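Local coordinates for protein alcohol dehydrogenase (Escherichia coli, PDB 5VM2) that is of unknown specificity but probably oxidises alcohol groups with NAD or NADP as acceptor, as a zinc-containing member of the alcohol dehydrogenase family, at residues A[246-256]-A[269-277]. Sequence-based numbering, arbitrary orientation.
Sequences GSAVTVKQAPY and TVPGASAIN
The side chain of K252 runs past the carbonyl oxygen of A275 and can be followed outward from the helix. K252 CB is 4.1 Å from A275 O. K252 CG comes to 3.5 Å from A275 O, and CD passes alongside this oxygen. The chain is extended up to CE and bends only at its last torsion (chi4 63°). This turns NZ back to A275. There NZ makes a weak hydrogen bond to A275 O and lies near the A275 CB methyl. One water adds a second link: it donates to K252 O and, weakly, to A275 O, and accepts from N277 N.

V251 faces the loop with both methyls. V251 CG2 meets V270 CG2 tip to tip at 3.9 Å. V251 CG1 touches the S274 hydroxyl oxygen and packs against the I276 CD1 methyl. Further along, P255 CG lies 4.2 Å from I276 CG2.

Helix 248-253 follows strand 238-243 of the parallel Rossmann-type sheet, and 269-277 is the loop after the neighbouring strand 262-267. The loop runs along one side of the helix; V251 and A254 also touch strand 238-243.

At the far end, N277 ND2 donates to Y256 OH (3.1 Å, 157° at the hydrogen). The oxygen sits 16° out of the amide plane, and ring and amide planes are nearly perpendicular. N277 OD1 takes a weak hydrogen bond from K280 N.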
ATOM      1  N   GLY A 246      -6.498  -3.273  10.076  1.00 65.18           N
ATOM      2  CA  GLY A 246      -7.149  -4.516   9.720  1.00 72.23           C
ATOM      3  C   GLY A 246      -7.450  -5.427  10.887  1.00 78.24           C
ATOM      4  O   GLY A 246      -7.608  -6.635  10.694  1.00 83.69           O
ATOM      5  N   SER A 247      -7.534  -4.880  12.097  1.00 77.54           N
ATOM      6  CA  SER A 247      -7.787  -5.663  13.295  1.00 82.64           C
ATOM      7  C   SER A 247      -9.250  -5.553  13.705  1.00 81.31           C
ATOM      8  O   SER A 247      -9.963  -4.623  13.319  1.00 76.76           O
ATOM      9  CB  SER A 247      -6.885  -5.205  14.446  1.00 84.86           C
ATOM     10  OG  SER A 247      -6.952  -3.800  14.624  1.00 81.09           O
ATOM     11  N   ALA A 248      -9.690  -6.530  14.503  1.00 85.69           N
ATOM     12  CA  ALA A 248     -11.075  -6.541  14.960  1.00 83.42           C
ATOM     13  C   ALA A 248     -11.326  -5.457  16.000  1.00 78.89           C
ATOM     14  O   ALA A 248     -12.414  -4.870  16.041  1.00 74.16           O
ATOM     15  CB  ALA A 248     -11.429  -7.917  15.525  1.00 88.52           C
ATOM     16  N   VAL A 249     -10.331  -5.185  16.852  1.00 80.40           N
ATOM     17  CA  VAL A 249     -10.476  -4.149  17.874  1.00 78.24           C
ATOM     18  C   VAL A 249     -10.847  -2.819  17.233  1.00 71.33           C
ATOM     19  O   VAL A 249     -11.782  -2.137  17.668  1.00 72.69           O
ATOM     20  CB  VAL A 249      -9.186  -4.028  18.709  1.00 80.93           C
ATOM     21  CG1 VAL A 249      -7.948  -4.000  17.817  1.00 82.08           C
ATOM     22  CG2 VAL A 249      -9.238  -2.785  19.594  1.00 77.41           C
ATOM     23  N   THR A 250     -10.137  -2.453  16.165  1.00 65.91           N
ATOM     24  CA  THR A 250     -10.260  -1.111  15.608  1.00 59.18           C
ATOM     25  C   THR A 250     -11.576  -0.938  14.857  1.00 55.91           C
ATOM     26  O   THR A 250     -12.270   0.069  15.035  1.00 55.46           O
ATOM     27  CB  THR A 250      -9.067  -0.821  14.697  1.00 57.58           C
ATOM     28  OG1 THR A 250      -8.786  -1.978  13.895  1.00 61.36           O
ATOM     29  CG2 THR A 250      -7.841  -0.484  15.528  1.00 58.74           C
ATOM     30  N   VAL A 251     -11.928  -1.905  14.005  1.00 55.22           N
ATOM     31  CA  VAL A 251     -13.162  -1.802  13.223  1.00 54.06           C
ATOM     32  C   VAL A 251     -14.365  -1.655  14.150  1.00 52.66           C
ATOM     33  O   VAL A 251     -15.207  -0.766  13.973  1.00 49.11           O
ATOM     34  CB  VAL A 251     -13.313  -3.024  12.297  1.00 59.49           C
ATOM     35  CG1 VAL A 251     -14.698  -3.055  11.680  1.00 59.09           C
ATOM     36  CG2 VAL A 251     -12.246  -3.018  11.216  1.00 61.10           C
ATOM     37  N   LYS A 252     -14.450  -2.520  15.161  1.00 54.27           N
ATOM     38  CA  LYS A 252     -15.538  -2.448  16.130  1.00 53.01           C
ATOM     39  C   LYS A 252     -15.493  -1.154  16.936  1.00 49.13           C
ATOM     40  O   LYS A 252     -16.527  -0.702  17.442  1.00 49.43           O
ATOM     41  CB  LYS A 252     -15.467  -3.660  17.055  1.00 54.89           C
ATOM     42  CG  LYS A 252     -16.665  -3.872  17.955  1.00 57.65           C
ATOM     43  CD  LYS A 252     -16.636  -5.281  18.522  1.00 64.19           C
ATOM     44  CE  LYS A 252     -17.628  -5.450  19.657  1.00 69.75           C
ATOM     45  NZ  LYS A 252     -19.029  -5.257  19.215  1.00 70.89           N
ATOM     46  N   GLN A 253     -14.306  -0.552  17.072  1.00 46.07           N
ATOM     47  CA  GLN A 253     -14.154   0.689  17.827  1.00 45.12           C
ATOM     48  C   GLN A 253     -14.674   1.898  17.063  1.00 40.63           C
ATOM     49  O   GLN A 253     -15.222   2.822  17.674  1.00 39.82           O
ATOM     50  CB  GLN A 253     -12.681   0.922  18.174  1.00 48.80           C
ATOM     51  CG  GLN A 253     -12.230   0.396  19.527  1.00 56.37           C
ATOM     52  CD  GLN A 253     -10.764   0.706  19.799  1.00 60.02           C
ATOM     53  OE1 GLN A 253     -10.064   1.245  18.941  1.00 59.00           O
ATOM     54  NE2 GLN A 253     -10.294   0.357  20.991  1.00 65.30           N
ATOM     55  N   ALA A 254     -14.503   1.909  15.739  1.00 37.54           N
ATOM     56  CA  ALA A 254     -14.789   3.110  14.958  1.00 34.68           C
ATOM     57  C   ALA A 254     -16.199   3.664  15.144  1.00 34.59           C
ATOM     58  O   ALA A 254     -16.341   4.900  15.154  1.00 34.21           O
ATOM     59  CB  ALA A 254     -14.514   2.837  13.474  1.00 32.10           C
ATOM     60  N   PRO A 255     -17.261   2.852  15.281  1.00 33.64           N
ATOM     61  CA  PRO A 255     -18.584   3.442  15.551  1.00 33.51           C
ATOM     62  C   PRO A 255     -18.607   4.391  16.737  1.00 35.22           C
ATOM     63  O   PRO A 255     -19.334   5.389  16.716  1.00 34.05           O
ATOM     64  CB  PRO A 255     -19.464   2.209  15.808  1.00 36.48           C
ATOM     65  CG  PRO A 255     -18.829   1.136  15.027  1.00 37.38           C
ATOM     66  CD  PRO A 255     -17.357   1.395  15.053  1.00 36.66           C
ATOM     67  N   TYR A 256     -17.830   4.100  17.779  1.00 36.56           N
ATOM     68  CA  TYR A 256     -17.812   4.924  18.980  1.00 36.70           C
ATOM     69  C   TYR A 256     -16.969   6.185  18.831  1.00 35.61           C
ATOM     70  O   TYR A 256     -16.958   7.014  19.749  1.00 37.55           O
ATOM     71  CB  TYR A 256     -17.306   4.081  20.152  1.00 37.05           C
ATOM     72  CG  TYR A 256     -18.181   2.868  20.399  1.00 43.23           C
ATOM     73  CD1 TYR A 256     -17.891   1.644  19.812  1.00 40.35           C
ATOM     74  CD2 TYR A 256     -19.310   2.959  21.199  1.00 46.83           C
ATOM     75  CE1 TYR A 256     -18.698   0.539  20.026  1.00 43.83           C
ATOM     76  CE2 TYR A 256     -20.124   1.859  21.424  1.00 49.96           C
ATOM     77  CZ  TYR A 256     -19.813   0.654  20.834  1.00 50.37           C
ATOM     78  OH  TYR A 256     -20.619  -0.438  21.056  1.00 56.03           O
ATOM     79  N   THR A 269      -8.438  -4.938   3.799  1.00 88.34           N
ATOM     80  CA  THR A 269      -8.359  -6.082   4.709  1.00 91.61           C
ATOM     81  C   THR A 269      -9.641  -6.402   5.479  1.00 92.41           C
ATOM     82  O   THR A 269     -10.717  -6.527   4.884  1.00 91.55           O
ATOM     83  CB  THR A 269      -7.204  -5.868   5.695  1.00 89.82           C
ATOM     84  OG1 THR A 269      -7.561  -4.858   6.647  1.00 84.34           O
ATOM     85  CG2 THR A 269      -5.933  -5.446   4.956  1.00 89.45           C
ATOM     86  N   VAL A 270      -9.513  -6.553   6.799  1.00 94.35           N
ATOM     87  CA  VAL A 270     -10.537  -7.074   7.711  1.00 95.49           C
ATOM     88  C   VAL A 270     -10.868  -8.513   7.329  1.00104.01           C
ATOM     89  O   VAL A 270     -11.911  -8.769   6.709  1.00104.46           O
ATOM     90  CB  VAL A 270     -11.796  -6.191   7.730  1.00 87.73           C
ATOM     91  CG1 VAL A 270     -12.662  -6.533   8.934  1.00 87.29           C
ATOM     92  CG2 VAL A 270     -11.407  -4.735   7.786  1.00 79.89           C
ATOM     93  N   PRO A 271     -10.023  -9.482   7.700  1.00111.11           N
ATOM     94  CA  PRO A 271     -10.217 -10.857   7.203  1.00119.62           C
ATOM     95  C   PRO A 271     -11.387 -11.591   7.838  1.00119.55           C
ATOM     96  O   PRO A 271     -11.932 -12.510   7.215  1.00125.71           O
ATOM     97  CB  PRO A 271      -8.880 -11.543   7.531  1.00126.10           C
ATOM     98  CG  PRO A 271      -7.917 -10.423   7.858  1.00121.26           C
ATOM     99  CD  PRO A 271      -8.762  -9.338   8.444  1.00112.76           C
ATOM    100  N   GLY A 272     -11.781 -11.234   9.061  1.00112.70           N
ATOM    101  CA  GLY A 272     -12.913 -11.843   9.719  1.00110.03           C
ATOM    102  C   GLY A 272     -14.102 -10.895   9.776  1.00 98.85           C
ATOM    103  O   GLY A 272     -14.033  -9.733   9.380  1.00 92.06           O
ATOM    104  N   ALA A 273     -15.214 -11.423  10.273  1.00 96.48           N
ATOM    105  CA  ALA A 273     -16.398 -10.605  10.479  1.00 86.61           C
ATOM    106  C   ALA A 273     -16.228  -9.742  11.723  1.00 78.06           C
ATOM    107  O   ALA A 273     -15.486 -10.084  12.645  1.00 78.96           O
ATOM    108  CB  ALA A 273     -17.644 -11.481  10.613  1.00 90.10           C
ATOM    109  N   SER A 274     -16.924  -8.608  11.740  1.00 70.94           N
ATOM    110  CA  SER A 274     -16.853  -7.683  12.864  1.00 67.21           C
ATOM    111  C   SER A 274     -18.253  -7.197  13.202  1.00 65.64           C
ATOM    112  O   SER A 274     -18.982  -6.741  12.318  1.00 63.87           O
ATOM    113  CB  SER A 274     -15.940  -6.492  12.545  1.00 62.69           C
ATOM    114  OG  SER A 274     -16.434  -5.756  11.440  1.00 60.07           O
ATOM    115  N   ALA A 275     -18.620  -7.291  14.479  1.00 46.70           N
ATOM    116  CA  ALA A 275     -19.941  -6.873  14.937  1.00 47.58           C
ATOM    117  C   ALA A 275     -19.999  -5.351  15.031  1.00 47.59           C
ATOM    118  O   ALA A 275     -19.253  -4.741  15.805  1.00 49.69           O
ATOM    119  CB  ALA A 275     -20.262  -7.512  16.287  1.00 50.90           C
ATOM    120  N   ILE A 276     -20.885  -4.740  14.248  1.00 45.53           N
ATOM    121  CA  ILE A 276     -21.012  -3.288  14.179  1.00 42.47           C
ATOM    122  C   ILE A 276     -22.238  -2.860  14.975  1.00 43.98           C
ATOM    123  O   ILE A 276     -23.323  -3.438  14.824  1.00 44.76           O
ATOM    124  CB  ILE A 276     -21.110  -2.804  12.723  1.00 40.52           C
ATOM    125  CG1 ILE A 276     -19.833  -3.147  11.951  1.00 41.27           C
ATOM    126  CG2 ILE A 276     -21.384  -1.301  12.675  1.00 40.25           C
ATOM    127  CD1 ILE A 276     -18.553  -2.851  12.708  1.00 43.36           C
ATOM    128  N   ASN A 277     -22.070  -1.848  15.822  1.00 44.88           N
ATOM    129  CA  ASN A 277     -23.175  -1.280  16.592  1.00 44.92           C
ATOM    130  C   ASN A 277     -23.754  -0.123  15.784  1.00 42.48           C
ATOM    131  O   ASN A 277     -23.334   1.029  15.915  1.00 39.57           O
ATOM    132  CB  ASN A 277     -22.700  -0.838  17.971  1.00 47.60           C
ATOM    133  CG  ASN A 277     -23.838  -0.370  18.866  1.00 49.17           C
ATOM    134  OD1 ASN A 277     -24.920  -0.022  18.395  1.00 48.33           O
ATOM    135  ND2 ASN A 277     -23.590  -0.358  20.170  1.00 50.83           N
TER
HETATM  136  O   HOH W   1     -19.209  -1.558  16.783  1.00 59.01           O